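Local coordinates for immunomodulatory active chitinase (PDB 6G9C), which probably binds and hydrolyses chitin as a secreted family 18 glycosidase of the pig whipworm, and has immunomodulatory activity, at residues P206-A209 and K210-F214; Y312-C315 and Q316-S320. All coordinates share one frame; numbering follows the deposited sequence.

Contact 1: P206-A209 and K210-F214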
loop_
_atom_site.group_PDB
_atom_site.type_symbol
_atom_site.label_atom_id
_atom_site.label_comp_id
_atom_site.label_asym_id
_atom_site.label_seq_id
_atom_site.Cartn_x
_atom_site.Cartn_y
_atom_site.Cartn_z
ATOM N N PRO A 206 -17.754 -16.869 -26.006
ATOM C CA PRO A 206 -17.874 -17.871 -24.928
ATOM C C PRO A 206 -16.538 -18.313 -24.359
ATOM O O PRO A 206 -16.440 -18.569 -23.152
ATOM C CB PRO A 206 -18.618 -19.031 -25.606
ATOM C CG PRO A 206 -19.298 -18.413 -26.776
ATOM C CD PRO A 206 -18.358 -17.370 -27.260
ATOM N N ALA A 207 -15.499 -18.406 -25.189
ATOM C CA ALA A 207 -14.197 -18.806 -24.669
ATOM C C ALA A 207 -13.592 -17.710 -23.803
ATOM O O ALA A 207 -12.995 -17.992 -22.756
ATOM C CB ALA A 207 -13.261 -19.167 -25.819
ATOM N N LEU A 208 -13.737 -16.450 -24.223
ATOM C CA LEU A 208 -13.191 -15.338 -23.448
ATOM C C LEU A 208 -13.886 -15.184 -22.101
ATOM O O LEU A 208 -13.248 -14.771 -21.125
ATOM C CB LEU A 208 -13.305 -14.039 -24.239
ATOM C CG LEU A 208 -12.375 -13.916 -25.441
ATOM C CD1 LEU A 208 -12.811 -12.711 -26.270
ATOM C CD2 LEU A 208 -10.919 -13.804 -25.000
ATOM N N ALA A 209 -15.182 -15.505 -22.026
ATOM C CA ALA A 209 -15.891 -15.415 -20.751
ATOM C C ALA A 209 -15.245 -16.300 -19.692
ATOM O O ALA A 209 -15.297 -15.987 -18.498
ATOM C CB ALA A 209 -17.355 -15.818 -20.929
ATOM N N LYS A 210 -14.631 -17.400 -20.113
ATOM C CA LYS A 210 -14.041 -18.333 -19.168
ATOM C C LYS A 210 -12.740 -17.810 -18.574
ATOM O O LYS A 210 -12.358 -18.253 -17.487
ATOM C CB LYS A 210 -13.819 -19.687 -19.853
ATOM C CG LYS A 210 -15.110 -20.360 -20.337
ATOM C CD LYS A 210 -14.876 -21.775 -20.847
ATOM C CE LYS A 210 -16.154 -22.344 -21.469
ATOM N NZ LYS A 210 -16.251 -23.830 -21.335
ATOM N N VAL A 211 -12.062 -16.873 -19.237
ATOM C CA VAL A 211 -10.744 -16.442 -18.783
ATOM C C VAL A 211 -10.686 -14.986 -18.339
ATOM O O VAL A 211 -9.785 -14.641 -17.557
ATOM C CB VAL A 211 -9.659 -16.715 -19.849
ATOM C CG1 VAL A 211 -9.575 -18.220 -20.157
ATOM C CG2 VAL A 211 -9.923 -15.923 -21.103
ATOM N N LEU A 212 -11.575 -14.106 -18.797
ATOM C CA LEU A 212 -11.585 -12.728 -18.328
ATOM C C LEU A 212 -12.478 -12.594 -17.103
ATOM O O LEU A 212 -13.580 -13.148 -17.057
ATOM C CB LEU A 212 -12.076 -11.779 -19.424
ATOM C CG LEU A 212 -11.187 -11.704 -20.667
ATOM C CD1 LEU A 212 -11.950 -11.150 -21.877
ATOM C CD2 LEU A 212 -9.933 -10.889 -20.366
ATOM N N ASP A 213 -12.001 -11.845 -16.109
ATOM C CA ASP A 213 -12.832 -11.582 -14.939
ATOM C C ASP A 213 -14.092 -10.808 -15.329
ATOM O O ASP A 213 -15.202 -11.142 -14.893
ATOM C CB ASP A 213 -12.015 -10.834 -13.885
ATOM C CG ASP A 213 -10.930 -11.715 -13.269
ATOM O OD1 ASP A 213 -11.246 -12.851 -12.863
ATOM O OD2 ASP A 213 -9.761 -11.284 -13.216
ATOM N N PHE A 214 -13.944 -9.773 -16.152
ATOM C CA PHE A 214 -15.102 -9.120 -16.763
ATOM C C PHE A 214 -14.608 -8.306 -17.951
ATOM O O PHE A 214 -13.404 -8.189 -18.172
ATOM C CB PHE A 214 -15.892 -8.252 -15.755
ATOM C CG PHE A 214 -15.066 -7.242 -14.974
ATOM C CD1 PHE A 214 -14.657 -6.047 -15.556
ATOM C CD2 PHE A 214 -14.761 -7.459 -13.638
ATOM C CE1 PHE A 214 -13.935 -5.094 -14.826
ATOM C CE2 PHE A 214 -14.041 -6.511 -12.897
ATOM C CZ PHE A 214 -13.627 -5.322 -13.496
HETATM O O HOH W 1 -13.845 -15.690 -15.876
#
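Leu208 O takes two backbone N-H groups at the end of helix 205-211. Leu212 N lies 2.9 Å from Leu208 O, nearly along the C=O axis and with a fairly straight N-H (166°), while Val211 N reaches Leu208 O at 3.1 Å from above the carbonyl plane. One residue back, Lys210 N bonds Ala207 O at 3.2 Å with a more bent N-H (140°), so i to i+3 bonds appear here as the helix ends. One water lies 3.0 Å from Ala209 O and 2.8 Å from Leu212 O, able to bridge the last turn to the residue just beyond the helix, and Gln267 NE2 also bonds Ala209 O. The chain leaves the helix after Val211, and Leu212 and Asp213 carry it toward strand 214-218 of the TIM barrel, a short helix-to-strand passage on the barrel wall. The carboxylate of Asp213 is held there by Arg185 and Phe188 N. Packing is modest: Leu212 CD1 comes to 4.0 Å from Leu208 CB, and both leucines are buried, Leu208 against helix 160-181 and Leu212 against strand 187-193. On the exposed side, the extended Lys210 chain starts with CG beside its own backbone N (chi1 -62°), which lays Lys210 CG 3.6 Å from Pro206 O.

Contact 2: Y312-C315 and Q316-S320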
loop_
_atom_site.group_PDB
_atom_site.type_symbol
_atom_site.label_atom_id
_atom_site.label_comp_id
_atom_site.label_asym_id
_atom_site.label_seq_id
_atom_site.Cartn_x
_atom_site.Cartn_y
_atom_site.Cartn_z
ATOM N N TYR A 312 -17.066 19.103 -17.551
ATOM C CA TYR A 312 -16.911 20.382 -16.862
ATOM C C TYR A 312 -16.794 21.542 -17.852
ATOM O O TYR A 312 -17.171 22.675 -17.528
ATOM C CB TYR A 312 -15.723 20.329 -15.889
ATOM C CG TYR A 312 -14.336 20.132 -16.477
ATOM C CD1 TYR A 312 -13.617 21.209 -17.006
ATOM C CD2 TYR A 312 -13.714 18.877 -16.449
ATOM C CE1 TYR A 312 -12.329 21.035 -17.514
ATOM C CE2 TYR A 312 -12.431 18.701 -16.956
ATOM C CZ TYR A 312 -11.743 19.778 -17.485
ATOM O OH TYR A 312 -10.462 19.601 -17.993
ATOM N N GLU A 313 -16.300 21.282 -19.064
ATOM C CA GLU A 313 -16.277 22.319 -20.091
ATOM C C GLU A 313 -17.681 22.613 -20.605
ATOM O O GLU A 313 -17.999 23.761 -20.937
ATOM C CB GLU A 313 -15.366 21.895 -21.244
ATOM C CG GLU A 313 -13.890 22.159 -21.020
ATOM C CD GLU A 313 -13.039 21.481 -22.081
ATOM O OE1 GLU A 313 -13.562 20.567 -22.751
ATOM O OE2 GLU A 313 -11.862 21.862 -22.250
ATOM N N VAL A 314 -18.529 21.583 -20.698
ATOM C CA VAL A 314 -19.943 21.819 -20.992
ATOM C C VAL A 314 -20.553 22.724 -19.929
ATOM O O VAL A 314 -21.306 23.655 -20.239
ATOM C CB VAL A 314 -20.711 20.487 -21.097
ATOM C CG1 VAL A 314 -22.234 20.751 -21.097
ATOM C CG2 VAL A 314 -20.258 19.692 -22.345
ATOM N N CYS A 315 -20.237 22.469 -18.656
ATOM C CA CYS A 315 -20.753 23.331 -17.598
ATOM C C CYS A 315 -20.341 24.780 -17.819
ATOM O O CYS A 315 -21.155 25.699 -17.644
ATOM C CB CYS A 315 -20.256 22.829 -16.244
ATOM S SG CYS A 315 -21.224 21.462 -15.597
ATOM N N GLN A 316 -19.076 24.999 -18.190
ATOM C CA GLN A 316 -18.596 26.348 -18.484
ATOM C C GLN A 316 -19.404 26.984 -19.609
ATOM O O GLN A 316 -19.736 28.172 -19.550
ATOM C CB GLN A 316 -17.105 26.296 -18.833
ATOM C CG GLN A 316 -16.381 27.636 -18.904
ATOM C CD GLN A 316 -14.862 27.488 -18.778
ATOM O OE1 GLN A 316 -14.270 27.852 -17.760
ATOM N NE2 GLN A 316 -14.231 26.952 -19.819
ATOM N N LYS A 317 -19.751 26.208 -20.639
ATOM C CA LYS A 317 -20.533 26.776 -21.739
ATOM C C LYS A 317 -21.991 27.005 -21.355
ATOM O O LYS A 317 -22.601 27.985 -21.801
ATOM C CB LYS A 317 -20.433 25.871 -22.972
ATOM C CG LYS A 317 -19.050 25.865 -23.610
ATOM C CD LYS A 317 -19.039 25.029 -24.879
ATOM C CE LYS A 317 -17.698 25.130 -25.590
ATOM N NZ LYS A 317 -17.319 26.557 -25.825
ATOM N N LEU A 318 -22.558 26.141 -20.514
ATOM C CA LEU A 318 -23.896 26.399 -19.988
ATOM C C LEU A 318 -23.943 27.713 -19.211
ATOM O O LEU A 318 -24.905 28.486 -19.328
ATOM C CB LEU A 318 -24.332 25.233 -19.097
ATOM C CG LEU A 318 -24.766 23.998 -19.885
ATOM C CD1 LEU A 318 -24.990 22.815 -18.957
ATOM C CD2 LEU A 318 -26.018 24.336 -20.670
ATOM N N SER A 319 -22.907 27.988 -18.414
ATOM C CA SER A 319 -22.833 29.267 -17.719
ATOM C C SER A 319 -22.757 30.434 -18.690
ATOM O O SER A 319 -23.237 31.530 -18.375
ATOM C CB SER A 319 -21.627 29.283 -16.782
ATOM O OG SER A 319 -21.724 28.231 -15.846
ATOM N N SER A 320 -22.161 30.228 -19.863
ATOM C CA SER A 320 -22.015 31.266 -20.874
ATOM C C SER A 320 -23.226 31.375 -21.792
ATOM O O SER A 320 -23.167 32.099 -22.790
ATOM C CB SER A 320 -20.760 31.017 -21.712
ATOM O OG SER A 320 -19.599 31.060 -20.905
#
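Leu318 packs back along its own helix onto Val314, one turn earlier. Both belong to helix 311-319, which lies in the chain between barrel strands 268-281 and 364-368, consistent with the small alpha+beta insertion domain found in many family 18 chitinases. Starting at the root of the leucine, Leu318 CB lies 3.5 Å from Cys315 O. With Leu318 CG turned to the N side of CB (chi1 -77°), the branch leans back over the preceding turn, and Leu318 CG comes to 3.5 Å from Val314 O. At the tip, Leu318 CD1 meets Val314 CG1 at 4.1 Å; the two side chains run side by side and point the same way, and both also touch Leu335 of strand 332-337. Beneath this pair, Leu318 N bonds Val314 O at 2.8 Å, close to the line of the carbonyl (C=O...N 165°). Lys317 rests its CB by Val314 O and its CG by Glu313 O, then bends at its last torsion and sends NZ to Gln337 OE1. Cys315 is tied to Cys380 by a disulfide, and its carbonyl takes two donors from opposite faces of its plane: Ser319 N at 3.0 Å and Ser319 OG at 3.2 Å from Cys315 O.

Contact 1 is the exit of a helix and contact 2 lies along one; both fall within the range of the same glycosyl hydrolase 18 family, but on opposite sides of the chain's centre. Their centres are 41 Å apart and their nearest atoms about 24 Å, so they do not touch, and 206-214 is complete in the chain well before 312-320 begins. Contact 1 belongs to the barrel itself, contact 2 to the region inserted between two of its later strands. In family 18 enzymes the catalytic motif sits at the end of a barrel strand, here probably 147-151, which pairs with 187-193 and through it with 214-218, the strand that contact 1 feeds.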